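Long-range contacts in peptidase, C14 family (Geobacter sulfurreducens PCA, PDB 3BIJ), which belongs to the caspase-like C14 peptidase family and is probably a cysteine endopeptidase, although its actual function has not been established: residues Leu9-Val14 with Trp103-Gly108; Ala28-Ala33 with Thr49-Ala54; Leu79-His84 with Val130-Cys135; Gly86-Thr91 with Glu109-Glu114. All coordinates share one frame; numbering follows the deposited sequence.

Interaction 1: Leu9-Val14 with Trp103-Gly108; sequences LGLNAV and WCLFDG
In this caspase-like sheet, strands 4-10 and 99-104 both flank strand 76-89, and just past their ends L11, A13 and V14 close against L105 and F106. No hydrogen bond crosses between the segments, so apolar shape does the work. The F106 ring is the main platform: its CG is anti to the backbone N (chi1 -168°), and the backbone of V14 lies across one face, with V14 C 3.6 Å above the plane and offset toward the rim. V14 CA comes within 3.5 Å of F106 CD2, and A13 O meets that same atom at the ring edge, near its plane.

L11 fills the next place inward and uses its two methyls differently. CD1 meets L105 CD2 at 4.0 Å, the two leucine side chains crossing obliquely, while CD2 is pressed onto the backbone between L105 CA and F106 N. V14 CG1 sits 3.7 Å from C104 O and nearly as close to the next carbonyl, L105 O, which takes a hydrogen bond from Y19 OH. Deeper in, W103 stacks on Y81 of strand 76-89, the strand that separates the two strands here, and helix 57-70 adds V60 against L9 and L105. The contact thins out at this buried end to a single oblique touch, L9 CD1 against W103 CZ3 at 4.2 Å.

Interaction 2: Ala28-Ala33 with Thr49-Ala54; sequences ACEADA and TLMTKA
The carboxylate of E30 is the flat group of this contact, since neither segment carries a ring. M51 CB lies over one of its faces, 4.0 Å from E30 CD, and the methyl of T52 comes up to one oxygen, with E30 OE2 3.1 Å from T52 CG2. The E30 and T52 side chains cross at about a right angle. With chi2 at 178° E30 CD is carried straight on from the helix, so the acid reaches the turn at the end of strand 46-51, while the aliphatic part of the same side chain rests on the selenomethionine: E30 CG is 3.9 Å from M51 SE, and CB is about as near.

M51 bends at chi2 and chi3, which folds its tip back toward the helix. The resulting approach of M51 CE to A33 CB is too short to be trusted in detail. T49 CG2 adds a looser touch to A33 CB at 4.4 Å.

This is the helix-on-strand packing of a beta-alpha-beta unit, strand 4-10, helix 29-42, strand 46-51. The short segments run antiparallel (177°) with their axes 9.0 Å apart. D32 serves another side of the helix, binding R165 and S82. An alanine in place of E30 would probably take the carboxylate away from T52 CG2 and M51 CB and leave M51 SE with only the CB contact from this residue. Because no hydrogen bond spans the segments, their union depends on the apolar stems, and the E30 charge lies against methyl and methylene groups rather than a basic partner within them.

Interaction 3: Leu79-His84 with Val130-Cys135; sequences LSYSGH and VFSDSC
Y81 and S134 meet where two parallel strands deliver the SGH and DSC sequences, and H84 and C135 are probably the counterparts of the catalytic histidine and cysteine of caspases. Y81 CG is anti to the backbone N (chi1 169°), and the ring lies with one edge toward S134: Y81 CE1 is 3.8 Å from S134 CB. Over one face sits the backbone N of G83, offset toward the rim. The phenol then ties down its own loop, Y81 OH donating to H84 O at 2.7 Å. S134 grips the neighbouring peptide, its OG donating to G83 O at 2.8 Å from above the carbonyl plane. A phenylalanine at Y81 would keep the ring but lack the hydroxyl, and would probably cost H84 O one of its donors, leaving C104 N to hold it.

Behind this loop stands the core of the caspase fold, strands 76-89 and 127-133 side by side in parallel. F131 N binds L79 O at 2.7 Å, Y81 N binds F131 O at 2.7 Å, and D133 N binds Y81 O at 2.8 Å, the last two nearly along the C=O axis. L79, Y81, V130 and S132 share one face of the sheet. S80, S82, F131 and D133 share the other, where helix 222-231 packs on F131. On that face S82 OG rests 3.5 Å from D133 CB but spends its hydrogen bond on D32, and D133 OD2 bonds to T224. D133 is also the centre of an inverse gamma turn, which bends the chain just before S134.

Interaction 4: Gly86-Thr91 with Glu109-Glu114; sequences GQVPDT and ELIDDE
E109 and I111 make the close half of this contact, one polar and one apolar, against G86, Q87 and V88. The E109 chain is extended beyond CG (chi2 173°), and its OE1 comes 3.7 Å from G86 CA and 3.4 Å from Q87 N. The same oxygen takes a hydrogen bond from T102 of the intervening strand, so this buried acid has a firm partner. Beside it V88 and I111 cross at about a right angle, CG1 to CG1 at 4.1 Å, with Y183 and I186 of helix 180-189 packing around them.

Beyond V88 the segments part. P89, D90 and T91 run off toward a third subunit, where D90 O is bonded to K232 of that neighbouring chain, and T91 is exposed. On the other side the chain turns into helix 112-119: I111 is its N-cap residue, and I111 N donates to E114 OE2 at 2.9 Å. R57 holds the other oxygen of E114. Strand 109-111 lies at 71° to strand 86-89, and the two are not paired directly. Each borders strand 99-104 instead, the arrangement of a twisted antiparallel beta meander continuing from strand 76-89 of the main sheet.

Overall arrangement
All four contacts belong to one caspase-like domain and reach the same mixed sheet. Interaction 3, its centre about 3 Å from that of the chain, pairs the core strands 76-89 and 127-133. Interactions 1 and 2 have centres about 8 Å apart and meet through backbone bonds between strands 4-10 and 46-51; each lies about 11 Å, centre to centre, from interaction 3. Interaction 4 sets strand 109-111 against the end of strand 76-89, its centre about 21 Å from that of interaction 2. Along the chain, interaction 2 is nested within interaction 1 and interaction 4 within interaction 3, while interaction 1 crosses both 3 and 4. Strands distant in sequence are thereby gathered around the probable active-site loops.

Interaction 1: Leu9-Val14 with Trp103-Gly108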
loop_
_atom_site.group_PDB
_atom_site.type_symbol
_atom_site.label_atom_id
_atom_site.label_comp_id
_atom_site.label_asym_id
_atom_site.label_seq_id
_atom_site.Cartn_x
_atom_site.Cartn_y
_atom_site.Cartn_z
ATOM N N LEU A 9 37.485 -2.464 -2.010
ATOM C CA LEU A 9 36.964 -3.584 -2.769
ATOM C C LEU A 9 35.576 -3.259 -3.272
ATOM O O LEU A 9 34.740 -2.749 -2.528
ATOM C CB LEU A 9 36.883 -4.829 -1.895
ATOM C CG LEU A 9 38.169 -5.302 -1.206
ATOM C CD1 LEU A 9 37.860 -6.509 -0.327
ATOM C CD2 LEU A 9 39.210 -5.662 -2.254
ATOM N N GLY A 10 35.331 -3.565 -4.539
ATOM C CA GLY A 10 34.032 -3.315 -5.132
ATOM C C GLY A 10 33.722 -4.391 -6.158
ATOM O O GLY A 10 34.492 -4.604 -7.099
ATOM N N LEU A 11 32.604 -5.087 -5.976
ATOM C CA LEU A 11 32.229 -6.140 -6.909
ATOM C C LEU A 11 30.798 -6.009 -7.362
ATOM O O LEU A 11 29.882 -6.355 -6.623
ATOM C CB LEU A 11 32.396 -7.513 -6.270
ATOM C CG LEU A 11 33.781 -7.822 -5.723
ATOM C CD1 LEU A 11 33.843 -7.466 -4.254
ATOM C CD2 LEU A 11 34.068 -9.294 -5.931
ATOM N N ASN A 12 30.575 -5.505 -8.565
ATOM C CA ASN A 12 29.195 -5.418 -8.998
ATOM C C ASN A 12 28.875 -6.562 -9.958
ATOM O O ASN A 12 28.025 -6.450 -10.840
ATOM C CB ASN A 12 28.889 -4.050 -9.601
ATOM C CG ASN A 12 29.964 -3.574 -10.491
ATOM O OD1 ASN A 12 30.544 -4.358 -11.240
ATOM N ND2 ASN A 12 30.248 -2.280 -10.438
ATOM N N ALA A 13 29.584 -7.670 -9.749
ATOM C CA ALA A 13 29.402 -8.903 -10.500
ATOM C C ALA A 13 30.353 -9.940 -9.929
ATOM O O ALA A 13 31.367 -9.591 -9.317
ATOM C CB ALA A 13 29.686 -8.694 -11.982
ATOM N N VAL A 14 30.001 -11.211 -10.085
ATOM C CA VAL A 14 30.843 -12.309 -9.622
ATOM C C VAL A 14 30.867 -13.385 -10.703
ATOM O O VAL A 14 30.116 -13.317 -11.675
ATOM C CB VAL A 14 30.341 -12.923 -8.299
ATOM C CG1 VAL A 14 30.346 -11.859 -7.218
ATOM C CG2 VAL A 14 28.960 -13.532 -8.467
ATOM N N TRP A 103 31.622 -13.017 2.399
ATOM C CA TRP A 103 31.669 -11.927 1.445
ATOM C C TRP A 103 31.696 -12.653 0.108
ATOM O O TRP A 103 32.455 -13.612 -0.073
ATOM C CB TRP A 103 32.936 -11.077 1.603
ATOM C CG TRP A 103 32.794 -9.949 2.593
ATOM C CD1 TRP A 103 31.677 -9.617 3.305
ATOM C CD2 TRP A 103 33.805 -9.009 2.967
ATOM N NE1 TRP A 103 31.928 -8.531 4.098
ATOM C CE2 TRP A 103 33.228 -8.136 3.914
ATOM C CE3 TRP A 103 35.143 -8.819 2.595
ATOM C CZ2 TRP A 103 33.941 -7.088 4.499
ATOM C CZ3 TRP A 103 35.851 -7.778 3.175
ATOM C CH2 TRP A 103 35.242 -6.924 4.120
ATOM N N CYS A 104 30.854 -12.228 -0.824
ATOM C CA CYS A 104 30.840 -12.896 -2.112
ATOM C C CYS A 104 31.853 -12.281 -3.044
ATOM O O CYS A 104 31.585 -11.302 -3.747
ATOM C CB CYS A 104 29.450 -12.849 -2.724
ATOM S SG CYS A 104 28.285 -13.776 -1.771
ATOM N N LEU A 105 33.043 -12.854 -3.027
ATOM C CA LEU A 105 34.092 -12.355 -3.887
ATOM C C LEU A 105 33.894 -12.992 -5.260
ATOM O O LEU A 105 33.136 -13.949 -5.413
ATOM C CB LEU A 105 35.472 -12.658 -3.274
ATOM C CG LEU A 105 35.746 -11.936 -1.931
ATOM C CD1 LEU A 105 37.141 -12.217 -1.474
ATOM C CD2 LEU A 105 35.549 -10.426 -2.080
ATOM N N PHE A 106 34.553 -12.444 -6.268
ATOM C CA PHE A 106 34.392 -12.938 -7.629
ATOM C C PHE A 106 34.759 -14.401 -7.732
ATOM O O PHE A 106 34.032 -15.210 -8.314
ATOM C CB PHE A 106 35.257 -12.095 -8.569
ATOM C CG PHE A 106 34.965 -12.311 -10.025
ATOM C CD1 PHE A 106 35.563 -13.360 -10.718
ATOM C CD2 PHE A 106 34.084 -11.467 -10.703
ATOM C CE1 PHE A 106 35.292 -13.567 -12.054
ATOM C CE2 PHE A 106 33.805 -11.666 -12.046
ATOM C CZ PHE A 106 34.409 -12.717 -12.725
ATOM N N ASP A 107 35.893 -14.725 -7.138
ATOM C CA ASP A 107 36.439 -16.076 -7.118
ATOM C C ASP A 107 35.533 -17.081 -6.377
ATOM O O ASP A 107 35.370 -18.227 -6.802
ATOM C CB ASP A 107 37.812 -16.005 -6.442
ATOM C CG ASP A 107 38.773 -17.002 -6.987
ATOM O OD1 ASP A 107 38.509 -17.498 -8.113
ATOM O OD2 ASP A 107 39.795 -17.278 -6.299
ATOM N N GLY A 108 34.971 -16.633 -5.257
ATOM C CA GLY A 108 34.123 -17.464 -4.432
ATOM C C GLY A 108 33.845 -16.712 -3.137
ATOM O O GLY A 108 34.081 -15.501 -3.052
#

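Interaction 2: Ala28-Ala33 with Thr49-Ala54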
loop_
_atom_site.group_PDB
_atom_site.type_symbol
_atom_site.label_atom_id
_atom_site.label_comp_id
_atom_site.label_asym_id
_atom_site.label_seq_id
_atom_site.Cartn_x
_atom_site.Cartn_y
_atom_site.Cartn_z
ATOM N N ALA A 28 26.856 -0.214 -8.527
ATOM C CA ALA A 28 27.217 0.917 -7.691
ATOM C C ALA A 28 28.346 0.521 -6.752
ATOM O O ALA A 28 28.868 1.355 -6.017
ATOM C CB ALA A 28 26.009 1.383 -6.889
ATOM N N CYS A 29 28.729 -0.749 -6.779
ATOM C CA CYS A 29 29.794 -1.219 -5.919
ATOM C C CYS A 29 31.148 -0.706 -6.379
ATOM O O CYS A 29 31.972 -0.318 -5.557
ATOM C CB CYS A 29 29.776 -2.745 -5.849
ATOM S SG CYS A 29 28.250 -3.366 -5.095
ATOM N N GLU A 30 31.391 -0.689 -7.684
ATOM C CA GLU A 30 32.671 -0.181 -8.165
ATOM C C GLU A 30 32.760 1.316 -7.877
ATOM O O GLU A 30 33.823 1.834 -7.556
ATOM C CB GLU A 30 32.836 -0.469 -9.653
ATOM C CG GLU A 30 33.292 -1.893 -9.880
ATOM C CD GLU A 30 33.424 -2.244 -11.339
ATOM O OE1 GLU A 30 34.056 -1.467 -12.082
ATOM O OE2 GLU A 30 32.898 -3.303 -11.734
ATOM N N ALA A 31 31.628 2.001 -7.974
ATOM C CA ALA A 31 31.595 3.418 -7.690
ATOM C C ALA A 31 31.946 3.600 -6.215
ATOM O O ALA A 31 32.766 4.451 -5.874
ATOM C CB ALA A 31 30.206 3.995 -7.995
ATOM N N ASP A 32 31.338 2.803 -5.337
ATOM C CA ASP A 32 31.631 2.899 -3.897
ATOM C C ASP A 32 33.125 2.758 -3.617
ATOM O O ASP A 32 33.695 3.525 -2.837
ATOM C CB ASP A 32 30.905 1.809 -3.104
ATOM C CG ASP A 32 29.428 2.084 -2.926
ATOM O OD1 ASP A 32 28.716 1.177 -2.452
ATOM O OD2 ASP A 32 28.973 3.195 -3.252
ATOM N N ALA A 33 33.755 1.769 -4.239
ATOM C CA ALA A 33 35.178 1.548 -4.024
ATOM C C ALA A 33 36.022 2.740 -4.499
ATOM O O ALA A 33 36.919 3.195 -3.783
ATOM C CB ALA A 33 35.622 0.270 -4.715
ATOM N N THR A 49 43.003 -0.596 -5.218
ATOM C CA THR A 49 41.613 -0.855 -5.575
ATOM C C THR A 49 41.443 -2.175 -6.345
ATOM O O THR A 49 42.193 -2.467 -7.281
ATOM C CB THR A 49 41.063 0.296 -6.458
ATOM O OG1 THR A 49 41.403 1.551 -5.865
ATOM C CG2 THR A 49 39.556 0.208 -6.594
ATOM N N LEU A 50 40.452 -2.969 -5.950
ATOM C CA LEU A 50 40.164 -4.227 -6.621
ATOM C C LEU A 50 38.710 -4.214 -7.068
ATOM O O LEU A 50 37.800 -4.169 -6.237
ATOM C CB LEU A 50 40.427 -5.410 -5.688
ATOM C CG LEU A 50 41.910 -5.601 -5.336
ATOM C CD1 LEU A 50 42.087 -6.787 -4.410
ATOM C CD2 LEU A 50 42.723 -5.816 -6.621
HETATM N N MSE A 51 38.498 -4.242 -8.384
HETATM C CA MSE A 51 37.152 -4.204 -8.949
HETATM C C MSE A 51 36.733 -5.575 -9.442
HETATM O O MSE A 51 37.479 -6.231 -10.152
HETATM C CB MSE A 51 37.091 -3.222 -10.122
HETATM C CG MSE A 51 37.802 -1.899 -9.891
HETATM SE SE MSE A 51 36.788 -0.603 -8.864
HETATM C CE MSE A 51 36.712 -1.475 -7.227
ATOM N N THR A 52 35.526 -5.987 -9.066
ATOM C CA THR A 52 34.961 -7.282 -9.434
ATOM C C THR A 52 35.986 -8.367 -9.807
ATOM O O THR A 52 36.550 -9.019 -8.925
ATOM C CB THR A 52 33.940 -7.125 -10.570
ATOM O OG1 THR A 52 34.617 -6.757 -11.766
ATOM C CG2 THR A 52 32.939 -6.041 -10.229
ATOM N N LYS A 53 36.235 -8.565 -11.101
ATOM C CA LYS A 53 37.180 -9.596 -11.549
ATOM C C LYS A 53 38.482 -9.599 -10.783
ATOM O O LYS A 53 39.089 -10.644 -10.586
ATOM C CB LYS A 53 37.493 -9.427 -13.030
ATOM C CG LYS A 53 36.407 -9.928 -13.948
ATOM C CD LYS A 53 36.941 -10.105 -15.355
ATOM C CE LYS A 53 35.939 -10.849 -16.233
ATOM N NZ LYS A 53 36.528 -11.146 -17.576
ATOM N N ALA A 54 38.902 -8.416 -10.357
ATOM C CA ALA A 54 40.139 -8.264 -9.618
ATOM C C ALA A 54 39.980 -8.633 -8.139
ATOM O O ALA A 54 40.962 -8.974 -7.476
ATOM C CB ALA A 54 40.644 -6.823 -9.758
#

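Interaction 3: Leu79-His84 with Val130-Cys135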
loop_
_atom_site.group_PDB
_atom_site.type_symbol
_atom_site.label_atom_id
_atom_site.label_comp_id
_atom_site.label_asym_id
_atom_site.label_seq_id
_atom_site.Cartn_x
_atom_site.Cartn_y
_atom_site.Cartn_z
ATOM N N LEU A 79 40.002 -0.891 5.357
ATOM C CA LEU A 79 39.390 -1.864 4.457
ATOM C C LEU A 79 37.944 -1.492 4.187
ATOM O O LEU A 79 37.137 -1.432 5.108
ATOM C CB LEU A 79 39.433 -3.265 5.071
ATOM C CG LEU A 79 38.685 -4.394 4.343
ATOM C CD1 LEU A 79 39.131 -4.487 2.889
ATOM C CD2 LEU A 79 38.967 -5.720 5.062
ATOM N N SER A 80 37.621 -1.231 2.929
ATOM C CA SER A 80 36.252 -0.899 2.577
ATOM C C SER A 80 35.792 -1.977 1.610
ATOM O O SER A 80 36.593 -2.484 0.827
ATOM C CB SER A 80 36.156 0.479 1.916
ATOM O OG SER A 80 36.812 0.487 0.667
ATOM N N TYR A 81 34.511 -2.333 1.675
ATOM C CA TYR A 81 33.975 -3.373 0.813
ATOM C C TYR A 81 32.538 -3.148 0.394
ATOM O O TYR A 81 31.663 -2.881 1.221
ATOM C CB TYR A 81 34.073 -4.744 1.508
ATOM C CG TYR A 81 33.307 -5.873 0.829
ATOM C CD1 TYR A 81 31.991 -6.189 1.194
ATOM C CD2 TYR A 81 33.890 -6.609 -0.199
ATOM C CE1 TYR A 81 31.285 -7.211 0.545
ATOM C CE2 TYR A 81 33.198 -7.624 -0.857
ATOM C CZ TYR A 81 31.896 -7.921 -0.485
ATOM O OH TYR A 81 31.210 -8.917 -1.145
ATOM N N SER A 82 32.304 -3.248 -0.905
ATOM C CA SER A 82 30.967 -3.132 -1.437
ATOM C C SER A 82 30.772 -4.329 -2.340
ATOM O O SER A 82 31.468 -4.501 -3.342
ATOM C CB SER A 82 30.771 -1.819 -2.194
ATOM O OG SER A 82 30.588 -0.759 -1.278
ATOM N N GLY A 83 29.841 -5.181 -1.938
ATOM C CA GLY A 83 29.544 -6.379 -2.697
ATOM C C GLY A 83 28.437 -7.120 -1.986
ATOM O O GLY A 83 27.821 -6.583 -1.069
ATOM N N HIS A 84 28.188 -8.353 -2.407
ATOM C CA HIS A 84 27.150 -9.168 -1.804
ATOM C C HIS A 84 27.667 -9.856 -0.562
ATOM O O HIS A 84 28.861 -10.128 -0.447
ATOM C CB HIS A 84 26.678 -10.257 -2.768
ATOM C CG HIS A 84 25.639 -9.803 -3.739
ATOM N ND1 HIS A 84 25.904 -9.612 -5.077
ATOM C CD2 HIS A 84 24.334 -9.490 -3.560
ATOM C CE1 HIS A 84 24.806 -9.199 -5.684
ATOM N NE2 HIS A 84 23.839 -9.115 -4.786
ATOM N N VAL A 130 37.304 -0.589 9.123
ATOM C CA VAL A 130 36.603 -1.378 8.100
ATOM C C VAL A 130 35.207 -0.848 7.735
ATOM O O VAL A 130 34.369 -0.638 8.610
ATOM C CB VAL A 130 36.421 -2.860 8.558
ATOM C CG1 VAL A 130 35.765 -3.657 7.455
ATOM C CG2 VAL A 130 37.751 -3.480 8.942
ATOM N N PHE A 131 34.969 -0.627 6.444
ATOM C CA PHE A 131 33.661 -0.183 5.972
ATOM C C PHE A 131 33.095 -1.319 5.130
ATOM O O PHE A 131 33.718 -1.746 4.153
ATOM C CB PHE A 131 33.749 1.070 5.097
ATOM C CG PHE A 131 34.049 2.320 5.862
ATOM C CD1 PHE A 131 35.363 2.744 6.049
ATOM C CD2 PHE A 131 33.016 3.055 6.438
ATOM C CE1 PHE A 131 35.642 3.885 6.802
ATOM C CE2 PHE A 131 33.282 4.193 7.192
ATOM C CZ PHE A 131 34.601 4.612 7.378
ATOM N N SER A 132 31.928 -1.822 5.512
ATOM C CA SER A 132 31.304 -2.898 4.757
ATOM C C SER A 132 29.897 -2.488 4.345
ATOM O O SER A 132 28.970 -2.599 5.141
ATOM C CB SER A 132 31.252 -4.171 5.608
ATOM O OG SER A 132 30.631 -5.246 4.913
ATOM N N ASP A 133 29.740 -2.000 3.112
ATOM C CA ASP A 133 28.426 -1.586 2.612
ATOM C C ASP A 133 27.824 -2.818 1.973
ATOM O O ASP A 133 27.691 -2.911 0.751
ATOM C CB ASP A 133 28.547 -0.469 1.569
ATOM C CG ASP A 133 27.202 0.147 1.217
ATOM O OD1 ASP A 133 26.166 -0.443 1.596
ATOM O OD2 ASP A 133 27.180 1.214 0.557
ATOM N N SER A 134 27.474 -3.770 2.825
ATOM C CA SER A 134 26.915 -5.037 2.383
ATOM C C SER A 134 25.946 -5.547 3.457
ATOM O O SER A 134 25.756 -4.901 4.486
ATOM C CB SER A 134 28.060 -6.033 2.178
ATOM O OG SER A 134 27.602 -7.254 1.653
ATOM N N CYS A 135 25.347 -6.711 3.212
ATOM C CA CYS A 135 24.399 -7.304 4.147
ATOM C C CYS A 135 24.340 -8.813 3.948
ATOM O O CYS A 135 25.053 -9.362 3.108
ATOM C CB CYS A 135 23.017 -6.711 3.919
ATOM S SG CYS A 135 22.368 -7.094 2.293
#

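Interaction 4: Gly86-Thr91 with Glu109-Glu114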
loop_
_atom_site.group_PDB
_atom_site.type_symbol
_atom_site.label_atom_id
_atom_site.label_comp_id
_atom_site.label_asym_id
_atom_site.label_seq_id
_atom_site.Cartn_x
_atom_site.Cartn_y
_atom_site.Cartn_z
ATOM N N GLY A 86 27.439 -13.255 1.626
ATOM C CA GLY A 86 26.987 -14.618 1.421
ATOM C C GLY A 86 26.808 -15.432 2.683
ATOM O O GLY A 86 27.059 -14.968 3.789
ATOM N N GLN A 87 26.347 -16.662 2.506
ATOM C CA GLN A 87 26.152 -17.568 3.620
ATOM C C GLN A 87 26.449 -18.965 3.108
ATOM O O GLN A 87 26.028 -19.343 2.012
ATOM C CB GLN A 87 24.714 -17.491 4.145
ATOM C CG GLN A 87 24.334 -16.119 4.651
ATOM C CD GLN A 87 23.006 -16.090 5.398
ATOM O OE1 GLN A 87 22.026 -16.734 4.996
ATOM N NE2 GLN A 87 22.965 -15.320 6.486
ATOM N N VAL A 88 27.209 -19.716 3.889
ATOM C CA VAL A 88 27.542 -21.080 3.532
ATOM C C VAL A 88 27.026 -21.929 4.692
ATOM O O VAL A 88 27.179 -21.568 5.847
ATOM C CB VAL A 88 29.071 -21.247 3.321
ATOM C CG1 VAL A 88 29.828 -20.817 4.569
ATOM C CG2 VAL A 88 29.384 -22.673 2.968
ATOM N N PRO A 89 26.361 -23.048 4.389
ATOM C CA PRO A 89 25.825 -23.919 5.438
ATOM C C PRO A 89 26.818 -24.348 6.499
ATOM O O PRO A 89 27.966 -24.710 6.202
ATOM C CB PRO A 89 25.274 -25.107 4.657
ATOM C CG PRO A 89 26.171 -25.148 3.447
ATOM C CD PRO A 89 26.217 -23.684 3.070
ATOM N N ASP A 90 26.331 -24.280 7.738
ATOM C CA ASP A 90 27.066 -24.659 8.939
ATOM C C ASP A 90 26.748 -26.128 9.213
ATOM O O ASP A 90 25.841 -26.457 9.980
ATOM C CB ASP A 90 26.626 -23.794 10.133
ATOM C CG ASP A 90 27.281 -24.222 11.456
ATOM O OD1 ASP A 90 26.930 -23.650 12.509
ATOM O OD2 ASP A 90 28.140 -25.124 11.449
ATOM N N THR A 91 27.508 -27.001 8.566
ATOM C CA THR A 91 27.341 -28.436 8.684
ATOM C C THR A 91 27.598 -28.983 10.091
ATOM O O THR A 91 27.773 -30.185 10.269
ATOM C CB THR A 91 28.246 -29.140 7.645
ATOM O OG1 THR A 91 29.364 -28.294 7.335
ATOM C CG2 THR A 91 27.474 -29.408 6.373
ATOM N N GLU A 109 33.366 -17.409 -2.112
ATOM C CA GLU A 109 33.050 -16.736 -0.853
ATOM C C GLU A 109 34.178 -16.757 0.161
ATOM O O GLU A 109 34.896 -17.741 0.295
ATOM C CB GLU A 109 31.795 -17.348 -0.222
ATOM C CG GLU A 109 30.596 -17.305 -1.136
ATOM C CD GLU A 109 29.420 -18.053 -0.583
ATOM O OE1 GLU A 109 28.880 -17.622 0.455
ATOM O OE2 GLU A 109 29.035 -19.073 -1.186
ATOM N N LEU A 110 34.328 -15.653 0.876
ATOM C CA LEU A 110 35.352 -15.545 1.892
ATOM C C LEU A 110 34.597 -15.651 3.199
ATOM O O LEU A 110 33.843 -14.749 3.537
ATOM C CB LEU A 110 36.045 -14.186 1.786
ATOM C CG LEU A 110 37.140 -13.871 2.802
ATOM C CD1 LEU A 110 38.332 -14.784 2.580
ATOM C CD2 LEU A 110 37.545 -12.428 2.672
ATOM N N ILE A 111 34.773 -16.756 3.921
ATOM C CA ILE A 111 34.073 -16.951 5.188
ATOM C C ILE A 111 34.485 -15.900 6.205
ATOM O O ILE A 111 35.669 -15.586 6.343
ATOM C CB ILE A 111 34.345 -18.351 5.797
ATOM C CG1 ILE A 111 33.610 -19.426 5.003
ATOM C CG2 ILE A 111 33.830 -18.402 7.227
ATOM C CD1 ILE A 111 34.040 -19.546 3.557
ATOM N N ASP A 112 33.507 -15.367 6.930
ATOM C CA ASP A 112 33.791 -14.343 7.928
ATOM C C ASP A 112 34.980 -14.691 8.822
ATOM O O ASP A 112 35.728 -13.810 9.252
ATOM C CB ASP A 112 32.545 -14.059 8.781
ATOM C CG ASP A 112 32.004 -15.296 9.474
ATOM O OD1 ASP A 112 30.915 -15.198 10.085
ATOM O OD2 ASP A 112 32.653 -16.361 9.410
ATOM N N ASP A 113 35.163 -15.972 9.103
ATOM C CA ASP A 113 36.279 -16.383 9.938
ATOM C C ASP A 113 37.616 -16.126 9.262
ATOM O O ASP A 113 38.576 -15.738 9.915
ATOM C CB ASP A 113 36.140 -17.858 10.309
ATOM C CG ASP A 113 35.176 -18.072 11.462
ATOM O OD1 ASP A 113 34.427 -19.082 11.453
ATOM O OD2 ASP A 113 35.180 -17.225 12.384
ATOM N N GLU A 114 37.682 -16.344 7.954
ATOM C CA GLU A 114 38.924 -16.106 7.230
ATOM C C GLU A 114 39.306 -14.628 7.318
ATOM O O GLU A 114 40.478 -14.296 7.471
ATOM C CB GLU A 114 38.776 -16.501 5.761
ATOM C CG GLU A 114 38.209 -17.895 5.531
ATOM C CD GLU A 114 38.229 -18.298 4.065
ATOM O OE1 GLU A 114 39.314 -18.669 3.566
ATOM O OE2 GLU A 114 37.162 -18.229 3.409
#